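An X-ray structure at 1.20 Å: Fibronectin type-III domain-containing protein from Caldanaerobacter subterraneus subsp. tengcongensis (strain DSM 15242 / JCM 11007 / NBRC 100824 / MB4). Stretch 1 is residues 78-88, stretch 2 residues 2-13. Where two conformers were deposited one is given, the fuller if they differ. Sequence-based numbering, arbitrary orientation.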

# COMPACT_ATOMS: atom_id res chain seq x y z
N GLY A 78 -15.58 7.10 -7.51
CA GLY A 78 -15.39 5.79 -6.94
C GLY A 78 -13.95 5.36 -6.96
O GLY A 78 -13.04 6.14 -7.26
N PRO A 79 -13.71 4.10 -6.62
CA PRO A 79 -12.34 3.58 -6.56
C PRO A 79 -11.94 2.85 -7.82
O PRO A 79 -12.78 2.39 -8.59
CB PRO A 79 -12.44 2.59 -5.39
CG PRO A 79 -13.85 2.03 -5.53
CD PRO A 79 -14.69 3.14 -6.08
N SER A 80 -10.63 2.73 -8.03
CA SER A 80 -10.08 1.81 -9.01
C SER A 80 -10.20 0.38 -8.49
O SER A 80 -10.66 0.13 -7.39
CB SER A 80 -8.60 2.12 -9.19
OG SER A 80 -7.85 1.76 -8.02
N ASN A 81 -9.76 -0.59 -9.31
CA ASN A 81 -9.56 -1.93 -8.78
C ASN A 81 -8.37 -1.97 -7.82
O ASN A 81 -7.53 -1.06 -7.79
CB ASN A 81 -9.31 -2.93 -9.92
CG ASN A 81 -10.59 -3.32 -10.64
OD1 ASN A 81 -11.67 -2.81 -10.34
ND2 ASN A 81 -10.46 -4.23 -11.61
N PHE A 82 -8.30 -3.03 -7.03
CA PHE A 82 -7.21 -3.24 -6.08
C PHE A 82 -5.98 -3.83 -6.76
O PHE A 82 -6.08 -4.68 -7.65
CB PHE A 82 -7.64 -4.26 -5.02
CG PHE A 82 -8.59 -3.73 -4.01
CD1 PHE A 82 -8.14 -3.04 -2.91
CD2 PHE A 82 -9.95 -3.97 -4.13
CE1 PHE A 82 -9.03 -2.55 -1.96
CE2 PHE A 82 -10.83 -3.50 -3.19
CZ PHE A 82 -10.37 -2.80 -2.10
N VAL A 83 -4.81 -3.42 -6.26
CA VAL A 83 -3.54 -4.03 -6.64
C VAL A 83 -2.81 -4.39 -5.36
O VAL A 83 -2.96 -3.71 -4.34
CB VAL A 83 -2.67 -3.11 -7.52
CG1 VAL A 83 -3.44 -2.75 -8.74
CG2 VAL A 83 -2.25 -1.87 -6.78
N THR A 84 -2.03 -5.47 -5.39
CA THR A 84 -1.33 -5.92 -4.20
C THR A 84 0.18 -5.99 -4.42
O THR A 84 0.66 -6.07 -5.55
CB THR A 84 -1.84 -7.28 -3.69
OG1 THR A 84 -1.62 -8.28 -4.69
CG2 THR A 84 -3.31 -7.21 -3.31
N ALA A 85 0.90 -5.98 -3.31
CA ALA A 85 2.35 -6.11 -3.33
C ALA A 85 2.77 -6.62 -1.96
O ALA A 85 2.06 -6.43 -0.97
CB ALA A 85 3.04 -4.79 -3.63
N SER A 86 3.95 -7.23 -1.90
CA SER A 86 4.41 -7.88 -0.69
C SER A 86 5.89 -7.59 -0.46
O SER A 86 6.64 -7.34 -1.39
CB SER A 86 4.29 -9.41 -0.78
OG SER A 86 2.95 -9.82 -0.93
N SER A 87 6.30 -7.70 0.80
CA SER A 87 7.71 -7.80 1.15
C SER A 87 7.80 -8.38 2.56
O SER A 87 6.80 -8.73 3.18
CB SER A 87 8.47 -6.48 1.04
OG SER A 87 9.87 -6.73 1.11
N THR A 88 9.01 -8.49 3.06
CA THR A 88 9.21 -9.02 4.39
C THR A 88 10.04 -8.04 5.22
O THR A 88 10.81 -7.24 4.69
CB THR A 88 9.91 -10.39 4.39
OG1 THR A 88 11.30 -10.21 4.09
CG2 THR A 88 9.28 -11.33 3.37
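Stretch 2 (2-13) TVPDEPVGFWVE

Stretch 2 runs alongside stretch 1 in the same direction, extended almost throughout, and closes into a strand only at 11-13. There its axis approaches that of strand 83-88 to 5.7 Å with a crossing angle of -19°, nearly parallel, yet no direct hydrogen bond joins the two stretches: side chains and two waters fill the gap.

Thr2 makes no contact, its OG1 donating to Val3 O at 3.1 Å. Val3 directs its CB toward stretch 1, where CG1 lies 3.9 Å from Gly78 N and CB 3.7 Å from Pro79 O. Pro4 follows with CD 3.3 Å from Gly78 O. Ser80 then presses into the backbone, its CB 3.4 Å from Pro4 O and 3.3 Å from Asp5 O, while Asp5 turns its own side chain away.

Glu6, t at chi1 and chi2, reaches along stretch 1: OE1 is 3.5 Å from Asn81 CB, and OE2 stands only 2.6 Å from Val83 CG1, a very tight approach to a residue with two deposited conformers. Pro7 packs with CD 3.7 Å from Ser80 OG and O 3.5 Å from Val83 CG1. Val8 and Gly9 leave the contact; the positive phi of Gly9 (61°) suits glycine.

Phe10 brings the chain back with chi1 t. Ala85 CB sits over one ring face, 3.9 Å from the ring centroid of Phe10, and Val83 CG2 is 3.8 Å from Phe10 CD2. Water 1 donates to both Phe10 O and Thr84 O, 2.9 Å each. Trp11 points away, and Val12 points back: its CG2 meets Ala85 CB at 3.7 Å and its CG1 meets Ser87 CB at 3.5 Å. Water 2 accepts from Val12 N and donates to Ser86 O, again at 2.9 Å. Glu13 turns away. The rule is alternation: Val83, Ala85 and Ser87 face Phe10 and Val12, with water linking the backbones.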

# COMPACT_ATOMS: atom_id res chain seq x y z
N THR A 2 -14.37 9.63 -14.98
CA THR A 2 -14.35 8.21 -14.66
C THR A 2 -13.63 7.98 -13.34
O THR A 2 -12.98 8.88 -12.82
CB THR A 2 -13.63 7.40 -15.75
OG1 THR A 2 -12.24 7.77 -15.78
CG2 THR A 2 -14.25 7.66 -17.11
N VAL A 3 -13.73 6.77 -12.80
CA VAL A 3 -12.94 6.40 -11.63
C VAL A 3 -11.47 6.42 -12.02
O VAL A 3 -11.13 6.41 -13.21
CB VAL A 3 -13.37 5.05 -11.04
CG1 VAL A 3 -14.86 5.04 -10.79
CG2 VAL A 3 -12.95 3.90 -11.94
N PRO A 4 -10.55 6.44 -11.06
CA PRO A 4 -9.14 6.48 -11.42
C PRO A 4 -8.69 5.19 -12.05
O PRO A 4 -9.30 4.12 -11.89
CB PRO A 4 -8.43 6.69 -10.08
CG PRO A 4 -9.50 7.14 -9.13
CD PRO A 4 -10.75 6.49 -9.60
N ASP A 5 -7.57 5.29 -12.74
CA ASP A 5 -6.85 4.11 -13.17
C ASP A 5 -6.40 3.31 -11.95
O ASP A 5 -6.28 3.82 -10.84
CB ASP A 5 -5.60 4.52 -13.95
CG ASP A 5 -5.88 4.99 -15.37
OD1 ASP A 5 -7.04 4.96 -15.83
OD2 ASP A 5 -4.92 5.40 -16.06
N GLU A 6 -6.13 2.05 -12.17
CA GLU A 6 -5.46 1.25 -11.14
C GLU A 6 -4.01 1.70 -11.00
O GLU A 6 -3.34 1.91 -12.01
CB GLU A 6 -5.54 -0.20 -11.60
CG GLU A 6 -5.10 -1.22 -10.64
CD GLU A 6 -5.18 -2.64 -11.22
OE1 GLU A 6 -6.26 -3.02 -11.72
OE2 GLU A 6 -4.17 -3.37 -11.18
N PRO A 7 -3.49 1.89 -9.77
CA PRO A 7 -2.07 2.19 -9.63
C PRO A 7 -1.22 1.06 -10.17
O PRO A 7 -1.60 -0.10 -10.11
CB PRO A 7 -1.88 2.37 -8.12
CG PRO A 7 -3.23 2.70 -7.61
CD PRO A 7 -4.17 1.89 -8.46
N VAL A 8 -0.04 1.45 -10.64
CA VAL A 8 0.98 0.51 -11.09
C VAL A 8 2.26 0.84 -10.34
O VAL A 8 2.35 1.83 -9.62
CB VAL A 8 1.17 0.51 -12.62
CG1 VAL A 8 -0.12 0.05 -13.30
CG2 VAL A 8 1.57 1.88 -13.12
N GLY A 9 3.26 -0.02 -10.51
CA GLY A 9 4.50 0.18 -9.80
C GLY A 9 4.36 0.16 -8.30
O GLY A 9 5.07 0.89 -7.60
N PHE A 10 3.44 -0.65 -7.77
CA PHE A 10 3.21 -0.72 -6.33
C PHE A 10 4.27 -1.64 -5.75
O PHE A 10 4.29 -2.84 -6.05
CB PHE A 10 1.81 -1.27 -6.05
CG PHE A 10 1.45 -1.37 -4.59
CD1 PHE A 10 2.00 -0.52 -3.66
CD2 PHE A 10 0.54 -2.31 -4.18
CE1 PHE A 10 1.63 -0.64 -2.31
CE2 PHE A 10 0.18 -2.42 -2.86
CZ PHE A 10 0.71 -1.57 -1.95
N TRP A 11 5.16 -1.08 -4.96
CA TRP A 11 6.30 -1.78 -4.39
C TRP A 11 6.32 -1.60 -2.89
O TRP A 11 5.99 -0.53 -2.38
CB TRP A 11 7.59 -1.23 -4.97
CG TRP A 11 7.65 -1.33 -6.48
CD1 TRP A 11 7.12 -2.32 -7.26
CD2 TRP A 11 8.24 -0.39 -7.38
NE1 TRP A 11 7.36 -2.07 -8.58
CE2 TRP A 11 8.03 -0.88 -8.69
CE3 TRP A 11 8.91 0.82 -7.21
CZ2 TRP A 11 8.49 -0.20 -9.81
CZ3 TRP A 11 9.36 1.50 -8.33
CH2 TRP A 11 9.15 0.98 -9.62
N VAL A 12 6.76 -2.64 -2.20
CA VAL A 12 6.90 -2.63 -0.76
C VAL A 12 8.38 -2.79 -0.50
O VAL A 12 8.97 -3.81 -0.90
CB VAL A 12 6.09 -3.76 -0.12
CG1 VAL A 12 6.27 -3.79 1.39
CG2 VAL A 12 4.61 -3.63 -0.47
N GLU A 13 8.99 -1.79 0.12
CA GLU A 13 10.44 -1.67 0.20
C GLU A 13 10.89 -1.68 1.65
O GLU A 13 10.22 -1.17 2.54
CB GLU A 13 10.91 -0.38 -0.49
CG GLU A 13 10.70 -0.37 -2.00
CD GLU A 13 10.79 1.02 -2.59
OE1 GLU A 13 11.27 1.93 -1.89
OE2 GLU A 13 10.38 1.20 -3.76
O HOH W 1 2.45 -4.65 -7.29
O HOH W 2 6.91 -5.31 -3.38